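Local coordinates for protein glutathione S-transferase (Legionella pneumophila subsp. pneumophila str. Philadelphia 1, PDB 3NIV) that probably acts as a zeta-class glutathione transferase, with maleylacetoacetate isomerase activity as the likely reaction, at residues S98-V103 with V164-V169; C170-V175 with E196-L201. All coordinates share one frame; numbering follows the deposited sequence.

Interaction 1. Residues S98-V103 with V164-V169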
ATOM      1  N   SER A  98       0.412  -4.886   8.177  1.00 24.07           N
ATOM      2  CA  SER A  98      -0.225  -5.617   7.104  1.00 25.96           C
ATOM      3  C   SER A  98      -1.750  -5.442   7.155  1.00 27.81           C
ATOM      4  O   SER A  98      -2.451  -5.604   6.147  1.00 26.04           O
ATOM      5  CB  SER A  98       0.151  -7.088   7.162  1.00 24.41           C
ATOM      6  OG  SER A  98      -0.586  -7.772   8.142  1.00 26.13           O
HETATM    7  N   MSE A  99      -2.266  -5.112   8.326  1.00 25.06           N
HETATM    8  CA  MSE A  99      -3.699  -4.908   8.444  1.00 25.97           C
HETATM    9  C   MSE A  99      -4.064  -3.550   7.884  1.00 23.00           C
HETATM   10  O   MSE A  99      -5.071  -3.400   7.221  1.00 20.73           O
HETATM   11  CB  MSE A  99      -4.137  -5.055   9.893  1.00 24.72           C
HETATM   12  CG  MSE A  99      -4.080  -6.496  10.344  1.00 29.87           C
HETATM   13 SE   MSE A  99      -4.295  -6.678  12.259  1.00 57.70          SE
HETATM   14  CE  MSE A  99      -6.137  -5.985  12.417  1.00 27.82           C
ATOM     15  N   ALA A 100      -3.213  -2.569   8.145  1.00 24.84           N
ATOM     16  CA  ALA A 100      -3.358  -1.267   7.532  1.00 25.10           C
ATOM     17  C   ALA A 100      -3.234  -1.377   6.006  1.00 25.63           C
ATOM     18  O   ALA A 100      -3.874  -0.635   5.276  1.00 25.33           O
ATOM     19  CB  ALA A 100      -2.329  -0.318   8.085  1.00 26.39           C
ATOM     20  N   LEU A 101      -2.425  -2.318   5.530  1.00 23.62           N
ATOM     21  CA  LEU A 101      -2.260  -2.519   4.091  1.00 25.41           C
ATOM     22  C   LEU A 101      -3.492  -3.158   3.458  1.00 26.50           C
ATOM     23  O   LEU A 101      -3.852  -2.860   2.316  1.00 23.63           O
ATOM     24  CB  LEU A 101      -1.024  -3.374   3.810  1.00 23.44           C
ATOM     25  CG  LEU A 101       0.288  -2.725   4.276  1.00 25.60           C
ATOM     26  CD1 LEU A 101       1.515  -3.635   4.049  1.00 24.18           C
ATOM     27  CD2 LEU A 101       0.473  -1.362   3.622  1.00 19.22           C
ATOM     28  N   ILE A 102      -4.136  -4.047   4.203  1.00 25.20           N
ATOM     29  CA  ILE A 102      -5.377  -4.636   3.731  1.00 26.25           C
ATOM     30  C   ILE A 102      -6.348  -3.534   3.295  1.00 26.40           C
ATOM     31  O   ILE A 102      -7.064  -3.673   2.315  1.00 25.20           O
ATOM     32  CB  ILE A 102      -6.029  -5.461   4.818  1.00 24.06           C
ATOM     33  CG1 ILE A 102      -5.256  -6.765   5.017  1.00 25.97           C
ATOM     34  CG2 ILE A 102      -7.517  -5.703   4.488  1.00 25.04           C
ATOM     35  CD1 ILE A 102      -5.911  -7.738   5.993  1.00 26.84           C
ATOM     36  N   VAL A 103      -6.353  -2.432   4.032  1.00 22.87           N
ATOM     37  CA  VAL A 103      -7.261  -1.334   3.745  1.00 26.06           C
ATOM     38  C   VAL A 103      -6.685  -0.497   2.633  1.00 26.95           C
ATOM     39  O   VAL A 103      -7.346  -0.210   1.651  1.00 29.48           O
ATOM     40  CB  VAL A 103      -7.426  -0.419   4.974  1.00 26.41           C
ATOM     41  CG1 VAL A 103      -7.992   0.930   4.567  1.00 26.29           C
ATOM     42  CG2 VAL A 103      -8.271  -1.100   6.052  1.00 22.28           C
ATOM     43  N   VAL A 164      -4.348   3.137  20.597  1.00 41.43           N
ATOM     44  CA  VAL A 164      -4.731   3.251  19.203  1.00 36.21           C
ATOM     45  C   VAL A 164      -3.478   3.242  18.325  1.00 33.49           C
ATOM     46  O   VAL A 164      -2.436   3.782  18.713  1.00 31.69           O
ATOM     47  CB  VAL A 164      -5.535   4.530  18.998  1.00 32.94           C
ATOM     48  CG1 VAL A 164      -5.834   4.746  17.535  1.00 39.30           C
ATOM     49  CG2 VAL A 164      -6.820   4.440  19.780  1.00 38.77           C
ATOM     50  N   GLY A 165      -3.566   2.621  17.153  1.00 30.70           N
ATOM     51  CA  GLY A 165      -2.400   2.523  16.297  1.00 32.00           C
ATOM     52  C   GLY A 165      -2.665   2.727  14.821  1.00 34.06           C
ATOM     53  O   GLY A 165      -3.759   3.161  14.421  1.00 31.41           O
ATOM     54  N   LEU A 166      -1.655   2.399  14.014  1.00 28.94           N
ATOM     55  CA  LEU A 166      -1.709   2.540  12.565  1.00 29.04           C
ATOM     56  C   LEU A 166      -2.915   1.852  11.948  1.00 28.30           C
ATOM     57  O   LEU A 166      -3.554   2.404  11.072  1.00 30.59           O
ATOM     58  CB  LEU A 166      -0.427   1.988  11.920  1.00 32.48           C
ATOM     59  CG  LEU A 166      -0.372   2.052  10.388  1.00 35.15           C
ATOM     60  CD1 LEU A 166      -0.463   3.498   9.901  1.00 28.65           C
ATOM     61  CD2 LEU A 166       0.889   1.360   9.831  1.00 33.45           C
ATOM     62  N   ALA A 167      -3.210   0.637  12.385  1.00 25.63           N
ATOM     63  CA  ALA A 167      -4.377  -0.072  11.886  1.00 27.34           C
ATOM     64  C   ALA A 167      -5.670   0.697  12.173  1.00 31.66           C
ATOM     65  O   ALA A 167      -6.572   0.738  11.331  1.00 33.69           O
ATOM     66  CB  ALA A 167      -4.452  -1.461  12.488  1.00 28.17           C
ATOM     67  N   ASP A 168      -5.778   1.293  13.359  1.00 28.35           N
ATOM     68  CA  ASP A 168      -6.986   2.049  13.694  1.00 30.65           C
ATOM     69  C   ASP A 168      -7.036   3.319  12.837  1.00 30.04           C
ATOM     70  O   ASP A 168      -8.090   3.726  12.348  1.00 27.87           O
ATOM     71  CB  ASP A 168      -7.014   2.410  15.187  1.00 28.57           C
ATOM     72  CG  ASP A 168      -6.901   1.196  16.086  1.00 30.25           C
ATOM     73  OD1 ASP A 168      -5.817   0.981  16.678  1.00 32.64           O
ATOM     74  OD2 ASP A 168      -7.895   0.448  16.188  1.00 29.65           O
ATOM     75  N   VAL A 169      -5.873   3.933  12.655  1.00 29.55           N
ATOM     76  CA  VAL A 169      -5.771   5.133  11.854  1.00 28.42           C
ATOM     77  C   VAL A 169      -6.288   4.892  10.434  1.00 30.76           C
ATOM     78  O   VAL A 169      -6.925   5.766   9.850  1.00 31.20           O
ATOM     79  CB  VAL A 169      -4.329   5.643  11.789  1.00 28.75           C
ATOM     80  CG1 VAL A 169      -4.237   6.818  10.814  1.00 30.77           C
ATOM     81  CG2 VAL A 169      -3.845   6.033  13.169  1.00 27.01           C
TER
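A buried, wholly apolar helix-to-helix contact joins Ala100, in the middle of helix 90-106, to the first turn of helix 166-180 inside the all-helical C-terminal domain. The backbones come very close, with Ala100 CA and Ala167 CA 4.6 Å apart, a spacing that two alanines allow because neither has more than a methyl group to place between the helices. The Ala100 methyl does most of the touching: CB lies 3.8 Å from Leu166 CG and also meets the CD2 branch. Leu166 brings this fork within range by holding CG anti to its backbone N (chi1 179°). On the other side of the alanine pair, selenomethionine Met99 adds a looser touch, CB to Ala167 CB at 4.4 Å, and its side chain packs against Phe145 and Leu149. The start of helix 166-180 carries half of a capping box, consistent with the N-capping motif described for the corresponding helix in other GSTs: N-cap Gly165 N donates to Asp168 OD1 at 2.8 Å, through the anti lone pair of that oxygen. Being glycine, the N-cap has no side chain with which to return the bond. Met70 of helix 69-79 packs against both Ala100 and Leu166, bringing the N-terminal domain up to the contact.

Interaction 2. Residues C170-V175 with E196-L201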
ATOM      1  N   CYS A 170      -6.026   3.709   9.884  1.00 28.05           N
ATOM      2  CA  CYS A 170      -6.481   3.397   8.529  1.00 29.67           C
ATOM      3  C   CYS A 170      -7.903   2.852   8.492  1.00 26.31           C
ATOM      4  O   CYS A 170      -8.593   2.976   7.485  1.00 25.30           O
ATOM      5  CB  CYS A 170      -5.527   2.424   7.836  1.00 27.07           C
ATOM      6  SG  CYS A 170      -3.893   3.118   7.544  1.00 27.50           S
ATOM      7  N   LEU A 171      -8.337   2.255   9.596  1.00 25.86           N
ATOM      8  CA  LEU A 171      -9.650   1.618   9.666  1.00 25.30           C
ATOM      9  C   LEU A 171     -10.799   2.622   9.679  1.00 26.76           C
ATOM     10  O   LEU A 171     -11.781   2.468   8.948  1.00 24.32           O
ATOM     11  CB  LEU A 171      -9.743   0.731  10.903  1.00 27.03           C
ATOM     12  CG  LEU A 171     -11.087   0.035  11.108  1.00 25.42           C
ATOM     13  CD1 LEU A 171     -11.449  -0.784   9.876  1.00 21.73           C
ATOM     14  CD2 LEU A 171     -11.072  -0.851  12.359  1.00 23.54           C
ATOM     15  N   ILE A 172     -10.674   3.652  10.508  1.00 25.08           N
ATOM     16  CA  ILE A 172     -11.752   4.623  10.660  1.00 24.76           C
ATOM     17  C   ILE A 172     -12.179   5.260   9.328  1.00 24.46           C
ATOM     18  O   ILE A 172     -13.353   5.241   8.992  1.00 23.33           O
ATOM     19  CB  ILE A 172     -11.444   5.657  11.783  1.00 23.74           C
ATOM     20  CG1 ILE A 172     -11.807   5.066  13.141  1.00 27.14           C
ATOM     21  CG2 ILE A 172     -12.213   6.941  11.590  1.00 22.16           C
ATOM     22  CD1 ILE A 172     -11.138   3.732  13.458  1.00 24.57           C
ATOM     23  N   PRO A 173     -11.223   5.793   8.549  1.00 27.75           N
ATOM     24  CA  PRO A 173     -11.605   6.350   7.240  1.00 26.11           C
ATOM     25  C   PRO A 173     -12.279   5.326   6.316  1.00 25.31           C
ATOM     26  O   PRO A 173     -13.243   5.664   5.638  1.00 29.37           O
ATOM     27  CB  PRO A 173     -10.274   6.837   6.658  1.00 26.76           C
ATOM     28  CG  PRO A 173      -9.428   7.113   7.863  1.00 28.28           C
ATOM     29  CD  PRO A 173      -9.807   6.048   8.865  1.00 26.53           C
ATOM     30  N   GLN A 174     -11.811   4.087   6.313  1.00 23.43           N
ATOM     31  CA  GLN A 174     -12.444   3.060   5.492  1.00 25.89           C
ATOM     32  C   GLN A 174     -13.909   2.795   5.871  1.00 26.41           C
ATOM     33  O   GLN A 174     -14.750   2.580   5.006  1.00 25.36           O
ATOM     34  CB  GLN A 174     -11.648   1.754   5.552  1.00 25.99           C
ATOM     35  CG  GLN A 174     -12.059   0.738   4.497  1.00 28.88           C
ATOM     36  CD  GLN A 174     -11.965   1.287   3.074  1.00 30.87           C
ATOM     37  OE1 GLN A 174     -12.949   1.290   2.347  1.00 33.06           O
ATOM     38  NE2 GLN A 174     -10.779   1.757   2.679  1.00 31.82           N
ATOM     39  N   VAL A 175     -14.197   2.799   7.170  1.00 26.13           N
ATOM     40  CA  VAL A 175     -15.533   2.530   7.672  1.00 23.86           C
ATOM     41  C   VAL A 175     -16.445   3.717   7.346  1.00 28.47           C
ATOM     42  O   VAL A 175     -17.611   3.550   7.009  1.00 27.16           O
ATOM     43  CB  VAL A 175     -15.497   2.261   9.188  1.00 27.13           C
ATOM     44  CG1 VAL A 175     -16.909   2.199   9.779  1.00 27.46           C
ATOM     45  CG2 VAL A 175     -14.739   0.973   9.468  1.00 26.59           C
ATOM     46  N   GLU A 196     -16.589   2.790  16.682  1.00 33.47           N
ATOM     47  CA  GLU A 196     -17.364   3.535  17.673  1.00 37.42           C
ATOM     48  C   GLU A 196     -16.440   4.138  18.718  1.00 36.75           C
ATOM     49  O   GLU A 196     -16.451   5.345  18.959  1.00 36.44           O
ATOM     50  CB  GLU A 196     -18.378   2.633  18.368  1.00 38.82           C
ATOM     51  CG  GLU A 196     -19.778   2.695  17.807  1.00 44.06           C
ATOM     52  CD  GLU A 196     -20.829   2.373  18.868  1.00 51.29           C
ATOM     53  OE1 GLU A 196     -20.428   2.112  20.028  1.00 45.48           O
ATOM     54  OE2 GLU A 196     -22.042   2.382  18.546  1.00 46.37           O
ATOM     55  N   TYR A 197     -15.638   3.289  19.343  1.00 35.05           N
ATOM     56  CA  TYR A 197     -14.685   3.792  20.320  1.00 35.89           C
ATOM     57  C   TYR A 197     -13.858   4.946  19.757  1.00 36.78           C
ATOM     58  O   TYR A 197     -13.979   6.084  20.213  1.00 38.62           O
ATOM     59  CB  TYR A 197     -13.773   2.688  20.838  1.00 36.06           C
ATOM     60  CG  TYR A 197     -12.686   3.229  21.725  1.00 38.15           C
ATOM     61  CD1 TYR A 197     -12.948   3.569  23.039  1.00 37.79           C
ATOM     62  CD2 TYR A 197     -11.403   3.438  21.236  1.00 38.39           C
ATOM     63  CE1 TYR A 197     -11.962   4.082  23.852  1.00 40.48           C
ATOM     64  CE2 TYR A 197     -10.412   3.954  22.041  1.00 38.24           C
ATOM     65  CZ  TYR A 197     -10.694   4.268  23.351  1.00 42.38           C
ATOM     66  OH  TYR A 197      -9.706   4.777  24.163  1.00 44.80           O
ATOM     67  N   CYS A 198     -13.028   4.658  18.758  1.00 34.33           N
ATOM     68  CA  CYS A 198     -12.156   5.673  18.194  1.00 30.97           C
ATOM     69  C   CYS A 198     -12.875   6.979  17.909  1.00 31.18           C
ATOM     70  O   CYS A 198     -12.304   8.055  18.084  1.00 31.55           O
ATOM     71  CB  CYS A 198     -11.463   5.160  16.924  1.00 34.54           C
ATOM     72  SG  CYS A 198     -10.176   3.920  17.236  1.00 32.06           S
ATOM     73  N   LEU A 199     -14.131   6.896  17.481  1.00 33.13           N
ATOM     74  CA  LEU A 199     -14.850   8.100  17.081  1.00 31.64           C
ATOM     75  C   LEU A 199     -15.122   9.081  18.222  1.00 33.55           C
ATOM     76  O   LEU A 199     -15.601  10.193  17.995  1.00 35.75           O
ATOM     77  CB  LEU A 199     -16.124   7.735  16.328  1.00 31.36           C
ATOM     78  CG  LEU A 199     -15.731   7.340  14.905  1.00 34.88           C
ATOM     79  CD1 LEU A 199     -16.926   6.961  14.033  1.00 30.90           C
ATOM     80  CD2 LEU A 199     -14.924   8.472  14.276  1.00 30.54           C
ATOM     81  N   THR A 200     -14.786   8.679  19.442  1.00 33.63           N
ATOM     82  CA  THR A 200     -14.981   9.537  20.606  1.00 35.45           C
ATOM     83  C   THR A 200     -13.716  10.317  20.990  1.00 41.08           C
ATOM     84  O   THR A 200     -13.760  11.207  21.844  1.00 44.70           O
ATOM     85  CB  THR A 200     -15.427   8.723  21.820  1.00 34.06           C
ATOM     86  OG1 THR A 200     -14.321   7.963  22.307  1.00 33.99           O
ATOM     87  CG2 THR A 200     -16.555   7.775  21.442  1.00 34.01           C
ATOM     88  N   LEU A 201     -12.589   9.981  20.370  1.00 37.30           N
ATOM     89  CA  LEU A 201     -11.360  10.726  20.599  1.00 34.64           C
ATOM     90  C   LEU A 201     -11.325  11.973  19.711  1.00 38.46           C
ATOM     91  O   LEU A 201     -11.716  11.922  18.543  1.00 36.90           O
ATOM     92  CB  LEU A 201     -10.148   9.844  20.312  1.00 35.64           C
ATOM     93  CG  LEU A 201     -10.242   8.379  20.751  1.00 33.74           C
ATOM     94  CD1 LEU A 201      -9.128   7.530  20.122  1.00 34.52           C
ATOM     95  CD2 LEU A 201     -10.225   8.253  22.261  1.00 37.42           C
TER
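No flat group lies between Ile172 and its partners Cys198 and Leu199. The Tyr197 side chain packs instead on Lys156, Pro157 and Val158, while the Pro173 side chain packs on Thr12, Tyr15 and Arg16 of helix 12-23. Between 170-175 and 196-201, Ile172 alone makes the contact from its side, and it uses both branches. Its ethyl arm bends at chi2 55°, laying CG1 and CD1 alongside the Cys198 methylene, with CD1 3.8 Å from Cys198 CB. The same methyl sits 3.9 Å from Cys198 SG. The other branch, CG2, meets Leu199 CD2 at 4.1 Å as the two side chains run past each other in opposite directions. Both partners stand near the C-terminal part of helix 189-198, where a type I turn from Cys198 to Leu201 is closed by Leu201 N to Cys198 O at 3.0 Å. Just before it, Tyr197 O is held by two bonds, from Thr200 N and from Thr200 OG1, the latter 2.8 Å away. Tyr15 of helix 12-23 and Asn195 of helix 189-198 also pack on Ile172. With only aliphatic carbon and one sulfur meeting across the interface, the contact probably rests on burial and close fit rather than on directional polar bonds.

Overall arrangement
The two contacts follow one another along the chain, with both segments of interaction 1 ahead of those of interaction 2, and their centres are about 11 Å apart. Both use helix 166-180 in the C-terminal domain: its first turn meets helix 90-106, and the following turns meet the C-terminal part of helix 189-198. The two contacts adjoin directly, with Ala100 CB 3.8 Å from Cys170 SG and Val164 CG2 3.9 Å from Leu201 CD1. Helix 166-180 therefore runs through the core as a shared central element, also flanked by helix 12-23 of the thioredoxin-like N-terminal domain. On interaction 1's side, Leu101 packs on Met70 of the second subunit; Cys105, on the same helix, is known to form an interchain disulfide.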